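Local coordinates for protein BspA (BspA_V) (Streptococcus agalactiae serotype III, PDB 5DZ8) that forms the variable (V) domain of BspA, a cell wall-anchored adhesin of the antigen I/II family, and probably takes part in adhesion, at the interface of chains A and B. Numbering follows the deposited sequence. Chains: chain A/B, BspA (BspA_V).

Contact 1: the interface of chains A and B. Residues chain A 6-8, 57, 144-146; chain B 161-163.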
ATOM      1  N   PHE A   6     -11.010  33.199   5.384  1.00 28.50           N
ATOM      2  CA  PHE A   6     -11.118  31.766   5.572  1.00 29.57           C
ATOM      3  C   PHE A   6     -10.272  31.096   4.502  1.00 29.29           C
ATOM      4  O   PHE A   6     -10.350  31.476   3.373  1.00 28.01           O
ATOM      5  CB  PHE A   6     -12.576  31.272   5.459  1.00 28.33           C
ATOM      6  CG  PHE A   6     -12.713  29.808   5.081  1.00 27.07           C
ATOM      7  CD1 PHE A   6     -12.290  28.794   5.947  1.00 27.50           C
ATOM      8  CD2 PHE A   6     -13.233  29.441   3.861  1.00 28.45           C
ATOM      9  CE1 PHE A   6     -12.420  27.445   5.611  1.00 28.16           C
ATOM     10  CE2 PHE A   6     -13.389  28.083   3.506  1.00 30.23           C
ATOM     11  CZ  PHE A   6     -12.963  27.081   4.385  1.00 28.41           C
ATOM     12  N   ASP A   7      -9.468  30.112   4.852  1.00 28.91           N
ATOM     13  CA  ASP A   7      -8.936  29.234   3.821  1.00 32.34           C
ATOM     14  C   ASP A   7      -8.875  27.804   4.241  1.00 28.23           C
ATOM     15  O   ASP A   7      -8.962  27.480   5.423  1.00 24.34           O
ATOM     16  CB  ASP A   7      -7.573  29.687   3.299  1.00 39.12           C
ATOM     17  CG  ASP A   7      -7.617  30.068   1.764  1.00 55.96           C
ATOM     18  OD1 ASP A   7      -8.263  29.321   0.885  1.00 52.45           O
ATOM     19  OD2 ASP A   7      -6.988  31.114   1.446  1.00 49.07           O
ATOM     20  N   ILE A   8      -8.763  26.937   3.238  1.00 27.77           N
ATOM     21  CA  ILE A   8      -8.467  25.559   3.478  1.00 28.20           C
ATOM     22  C   ILE A   8      -7.388  25.132   2.514  1.00 26.70           C
ATOM     23  O   ILE A   8      -7.347  25.589   1.406  1.00 28.16           O
ATOM     24  CB  ILE A   8      -9.735  24.659   3.499  1.00 29.21           C
ATOM     25  CG1 ILE A   8      -9.388  23.257   3.997  1.00 28.95           C
ATOM     26  CG2 ILE A   8     -10.355  24.536   2.125  1.00 31.65           C
ATOM     27  CD1 ILE A   8     -10.623  22.377   4.227  1.00 28.94           C
ATOM     28  N   VAL A  57     -16.977  23.498   4.503  1.00 27.88           N
ATOM     29  CA  VAL A  57     -16.805  23.710   5.932  1.00 30.59           C
ATOM     30  C   VAL A  57     -17.998  24.493   6.404  1.00 31.18           C
ATOM     31  O   VAL A  57     -18.350  25.522   5.797  1.00 29.98           O
ATOM     32  CB  VAL A  57     -15.506  24.458   6.263  1.00 30.81           C
ATOM     33  CG1 VAL A  57     -15.310  24.585   7.768  1.00 31.61           C
ATOM     34  CG2 VAL A  57     -14.323  23.692   5.679  1.00 32.88           C
ATOM     35  N   VAL A 144      -5.531  24.256  11.237  1.00 32.02           N
ATOM     36  CA  VAL A 144      -6.370  23.362  12.055  1.00 33.36           C
ATOM     37  C   VAL A 144      -6.790  22.194  11.174  1.00 30.61           C
ATOM     38  O   VAL A 144      -7.499  22.381  10.193  1.00 29.61           O
ATOM     39  CB  VAL A 144      -7.587  24.135  12.535  1.00 38.65           C
ATOM     40  CG1 VAL A 144      -8.536  23.247  13.307  1.00 41.88           C
ATOM     41  CG2 VAL A 144      -7.156  25.307  13.398  1.00 38.05           C
ATOM     42  N   GLU A 145      -6.213  21.025  11.419  1.00 33.52           N
ATOM     43  CA  GLU A 145      -6.598  19.785  10.710  1.00 34.38           C
ATOM     44  C   GLU A 145      -8.072  19.495  10.858  1.00 34.65           C
ATOM     45  O   GLU A 145      -8.610  19.496  11.968  1.00 34.44           O
ATOM     46  CB  GLU A 145      -5.837  18.615  11.269  1.00 37.72           C
ATOM     47  CG  GLU A 145      -6.080  17.288  10.583  1.00 43.19           C
ATOM     48  CD  GLU A 145      -5.196  16.200  11.165  1.00 49.76           C
ATOM     49  OE1 GLU A 145      -5.126  16.090  12.419  1.00 59.43           O
ATOM     50  OE2 GLU A 145      -4.567  15.460  10.380  1.00 51.45           O
ATOM     51  N   VAL A 146      -8.749  19.283   9.740  1.00 32.86           N
ATOM     52  CA  VAL A 146     -10.180  18.915   9.797  1.00 32.10           C
ATOM     53  C   VAL A 146     -10.435  17.549   9.197  1.00 30.58           C
ATOM     54  O   VAL A 146     -11.469  16.966   9.478  1.00 31.77           O
ATOM     55  CB  VAL A 146     -11.103  20.019   9.193  1.00 29.77           C
ATOM     56  CG1 VAL A 146     -10.937  21.316   9.994  1.00 30.61           C
ATOM     57  CG2 VAL A 146     -10.721  20.324   7.744  1.00 30.35           C
TER
ATOM     58  N   ALA B 161      -6.002  18.046   5.529  1.00 32.71           N
ATOM     59  CA  ALA B 161      -6.665  19.268   5.071  1.00 33.69           C
ATOM     60  C   ALA B 161      -6.710  20.213   6.300  1.00 33.04           C
ATOM     61  O   ALA B 161      -7.182  19.798   7.333  1.00 29.21           O
ATOM     62  CB  ALA B 161      -8.064  18.963   4.592  1.00 33.48           C
ATOM     63  N   LEU B 162      -6.254  21.458   6.149  1.00 28.95           N
ATOM     64  CA  LEU B 162      -6.065  22.394   7.235  1.00 30.15           C
ATOM     65  C   LEU B 162      -6.847  23.624   6.886  1.00 29.23           C
ATOM     66  O   LEU B 162      -6.664  24.169   5.790  1.00 27.68           O
ATOM     67  CB  LEU B 162      -4.565  22.772   7.341  1.00 32.26           C
ATOM     68  CG  LEU B 162      -3.565  21.606   7.528  1.00 36.26           C
ATOM     69  CD1 LEU B 162      -2.168  21.994   7.125  1.00 39.40           C
ATOM     70  CD2 LEU B 162      -3.516  21.117   8.975  1.00 35.90           C
ATOM     71  N   VAL B 163      -7.734  24.040   7.785  1.00 27.81           N
ATOM     72  CA  VAL B 163      -8.485  25.265   7.621  1.00 26.47           C
ATOM     73  C   VAL B 163      -7.780  26.344   8.444  1.00 28.26           C
ATOM     74  O   VAL B 163      -7.067  26.031   9.365  1.00 24.03           O
ATOM     75  CB  VAL B 163      -9.946  25.203   8.074  1.00 26.37           C
ATOM     76  CG1 VAL B 163     -10.691  24.052   7.445  1.00 28.63           C
ATOM     77  CG2 VAL B 163     -10.051  25.139   9.605  1.00 30.10           C
TER
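B:Val163 enters the hydrophobic interior of chain A between two of that chain's strands, 4-12 and 144-155, and hides 83 Å² there, more than any other residue of the patch. Its CG1 branch stands anti to its own carbonyl carbon (chi1 -53°), which turns this methyl into a group of aliphatic tips. The terminal CD1 of A:Ile8 lies 3.6 Å from B:Val163 CG1, and the CG2 branch of A:Val146 reaches the same methyl at 3.7 Å, the two valine side chains meeting at about a right angle. A:Val57 CG2 adds a longer contact of 4.1 Å to B:Val163 CG1. The other branch, B:Val163 CG2, turns toward strand 144-155 and touches A:Val146 CG1 at 3.9 Å. A:Phe6 approaches differently: a ring corner, CE1, meets the branching carbon B:Val163 CB at 4.1 Å.

B:Leu162, the preceding residue of strand 158-167, points the opposite way. Its CD2 methyl rests against the backbone of strand 144-155, 3.8 Å from A:Glu145 CA, while the extended carboxylate arm of A:Glu145 leads away from it.

Backbone hydrogen bonds fix the register with strand 144-155. A:Val144 and B:Val163 bond reciprocally, N to O in each direction, and A:Val146 N donates to B:Ala161 O at 2.9 Å with a nearly straight angle of 168° at the hydrogen. On the other flank the evidence is an antiparallel bridge between A:Ile8 and B:Val163.

With neighbours on both edges, the C-terminal strand of chain B lies between two strands of chain A and appears to complete its sheet and cover part of its apolar interior, joining the two copies in the crystal.

Contact 2: the interface of chains A and B. Residues chain A 160-163; chain B 143-147.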
ATOM      1  N   SER A 160       3.243 -17.102  -6.080  1.00 44.43           N
ATOM      2  CA  SER A 160       3.235 -18.320  -5.309  1.00 44.02           C
ATOM      3  C   SER A 160       4.333 -19.294  -5.657  1.00 38.51           C
ATOM      4  O   SER A 160       4.920 -19.272  -6.731  1.00 34.67           O
ATOM      5  CB  SER A 160       1.848 -18.936  -5.241  1.00 47.02           C
ATOM      6  OG  SER A 160       1.441 -19.359  -6.480  1.00 48.04           O
ATOM      7  N   ALA A 161       4.658 -20.083  -4.649  1.00 39.68           N
ATOM      8  CA  ALA A 161       5.752 -21.017  -4.694  1.00 35.84           C
ATOM      9  C   ALA A 161       5.149 -22.324  -5.140  1.00 33.64           C
ATOM     10  O   ALA A 161       4.221 -22.829  -4.469  1.00 35.97           O
ATOM     11  CB  ALA A 161       6.357 -21.149  -3.296  1.00 35.64           C
ATOM     12  N   LEU A 162       5.690 -22.892  -6.227  1.00 30.92           N
ATOM     13  CA  LEU A 162       5.122 -24.082  -6.840  1.00 32.11           C
ATOM     14  C   LEU A 162       6.182 -25.118  -6.900  1.00 31.24           C
ATOM     15  O   LEU A 162       7.236 -24.870  -7.485  1.00 34.45           O
ATOM     16  CB  LEU A 162       4.612 -23.781  -8.258  1.00 32.56           C
ATOM     17  CG  LEU A 162       3.498 -22.740  -8.354  1.00 32.57           C
ATOM     18  CD1 LEU A 162       3.446 -22.151  -9.733  1.00 38.08           C
ATOM     19  CD2 LEU A 162       2.148 -23.328  -8.033  1.00 34.34           C
ATOM     20  N   VAL A 163       5.904 -26.283  -6.327  1.00 28.13           N
ATOM     21  CA  VAL A 163       6.823 -27.400  -6.420  1.00 26.28           C
ATOM     22  C   VAL A 163       6.350 -28.314  -7.533  1.00 27.81           C
ATOM     23  O   VAL A 163       5.175 -28.325  -7.842  1.00 27.29           O
ATOM     24  CB  VAL A 163       6.933 -28.205  -5.063  1.00 25.70           C
ATOM     25  CG1 VAL A 163       7.416 -27.297  -3.961  1.00 24.66           C
ATOM     26  CG2 VAL A 163       5.628 -28.913  -4.629  1.00 24.76           C
TER
ATOM     27  N   ASN B 143       2.113 -28.578 -11.090  1.00 32.97           N
ATOM     28  CA  ASN B 143       2.504 -27.462 -10.250  1.00 34.33           C
ATOM     29  C   ASN B 143       1.678 -27.468  -9.001  1.00 29.72           C
ATOM     30  O   ASN B 143       0.468 -27.336  -9.048  1.00 34.06           O
ATOM     31  CB  ASN B 143       2.303 -26.155 -10.986  1.00 35.83           C
ATOM     32  CG  ASN B 143       3.257 -25.979 -12.140  1.00 39.49           C
ATOM     33  OD1 ASN B 143       4.388 -26.467 -12.133  1.00 37.37           O
ATOM     34  ND2 ASN B 143       2.797 -25.273 -13.156  1.00 47.03           N
ATOM     35  N   VAL B 144       2.330 -27.653  -7.886  1.00 29.55           N
ATOM     36  CA  VAL B 144       1.620 -27.713  -6.598  1.00 33.26           C
ATOM     37  C   VAL B 144       1.981 -26.515  -5.757  1.00 28.71           C
ATOM     38  O   VAL B 144       3.145 -26.288  -5.480  1.00 29.83           O
ATOM     39  CB  VAL B 144       1.987 -29.008  -5.873  1.00 33.31           C
ATOM     40  CG1 VAL B 144       1.111 -29.192  -4.672  1.00 36.11           C
ATOM     41  CG2 VAL B 144       1.869 -30.175  -6.848  1.00 35.39           C
ATOM     42  N   GLU B 145       1.001 -25.711  -5.412  1.00 30.86           N
ATOM     43  CA  GLU B 145       1.301 -24.489  -4.651  1.00 34.51           C
ATOM     44  C   GLU B 145       1.621 -24.884  -3.215  1.00 34.71           C
ATOM     45  O   GLU B 145       0.843 -25.606  -2.584  1.00 33.13           O
ATOM     46  CB  GLU B 145       0.134 -23.522  -4.690  1.00 36.88           C
ATOM     47  CG  GLU B 145       0.339 -22.225  -3.905  1.00 48.02           C
ATOM     48  CD  GLU B 145      -0.806 -21.216  -4.139  1.00 60.46           C
ATOM     49  OE1 GLU B 145      -1.977 -21.571  -3.863  1.00 72.82           O
ATOM     50  OE2 GLU B 145      -0.571 -20.076  -4.609  1.00 62.00           O
ATOM     51  N   VAL B 146       2.754 -24.444  -2.682  1.00 30.93           N
ATOM     52  CA  VAL B 146       3.034 -24.760  -1.293  1.00 29.67           C
ATOM     53  C   VAL B 146       2.974 -23.565  -0.302  1.00 31.36           C
ATOM     54  O   VAL B 146       2.826 -23.752   0.877  1.00 33.81           O
ATOM     55  CB  VAL B 146       4.324 -25.573  -1.167  1.00 33.60           C
ATOM     56  CG1 VAL B 146       4.158 -26.968  -1.861  1.00 30.28           C
ATOM     57  CG2 VAL B 146       5.560 -24.804  -1.666  1.00 29.68           C
ATOM     58  N   PHE B 147       3.079 -22.354  -0.801  1.00 32.88           N
ATOM     59  CA  PHE B 147       2.803 -21.169  -0.036  1.00 33.50           C
ATOM     60  C   PHE B 147       2.712 -20.015  -0.974  1.00 31.38           C
ATOM     61  O   PHE B 147       2.988 -20.147  -2.184  1.00 32.83           O
ATOM     62  CB  PHE B 147       3.874 -20.926   1.054  1.00 32.30           C
ATOM     63  CG  PHE B 147       5.283 -20.797   0.545  1.00 33.18           C
ATOM     64  CD1 PHE B 147       5.810 -19.571   0.229  1.00 32.57           C
ATOM     65  CD2 PHE B 147       6.120 -21.898   0.495  1.00 32.23           C
ATOM     66  CE1 PHE B 147       7.137 -19.452  -0.180  1.00 37.23           C
ATOM     67  CE2 PHE B 147       7.434 -21.777   0.102  1.00 31.40           C
ATOM     68  CZ  PHE B 147       7.964 -20.560  -0.243  1.00 31.13           C
TER
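A:Ala161 places its methyl squarely over one face of the B:Phe147 ring, in the BspA variable domain's antiparallel pairing of strand 158-167 from one chain with strand 144-155 from the other. The methyl carbon CB of A:Ala161 lies 3.5 Å from the ring centroid, a CH-pi contact, and its similar distances to all six ring carbons confirm the central position. B:Phe147 has CG between its backbone N and carbonyl carbon (chi1 58°), a crowded position that brings the ring back over the partner strand.

The same pair is tied through the backbone: A:Ala161 N donates to B:Phe147 O at 3.0 Å, 173° at the hydrogen. A:Ala161 O in turn accepts from B:Val146 N, and A:Val163 and B:Val144 bond reciprocally, so both strands are held in register.

Beside them, A:Leu162 CD2 rests 3.7 Å from B:Glu145 CA on strand 144-155, with a looser contact to the methylene B:Asn143 CB in the loop just before it. A:Val163 directs CG2 to B:Val146 CG1, 3.7 Å away, on the side chain face opposite A:Leu162.

A polar side-chain contact lies at the tip of B:Glu145, whose chain runs out with CG anti to the backbone N (chi1 179°). Its carboxylate OE2 comes within 2.8 Å of the hydroxyl A:Ser160 OG, a plausible hydrogen bond, but OE2 also sits implausibly close to A:Ser160 CB, which leaves the modelled geometry doubtful.

Contact 1 and contact 2 are about 51 Å apart, measured between the centres of their C-alpha atoms, and use the same elements with the chains exchanged: strand 158-167 of one copy against strand 144-155 of the other. The residues described for contact 1 include strands 4-12 and 47-63, those for contact 2 A:Ser160 and B:Phe147; by the two-fold symmetry each set has its counterpart at the other contact. Each chain lays its C-terminal strand against its partner's strands, as in a strand swap. This would account for an elongated dimer, although the structure alone does not show whether the full-length adhesin pairs this way.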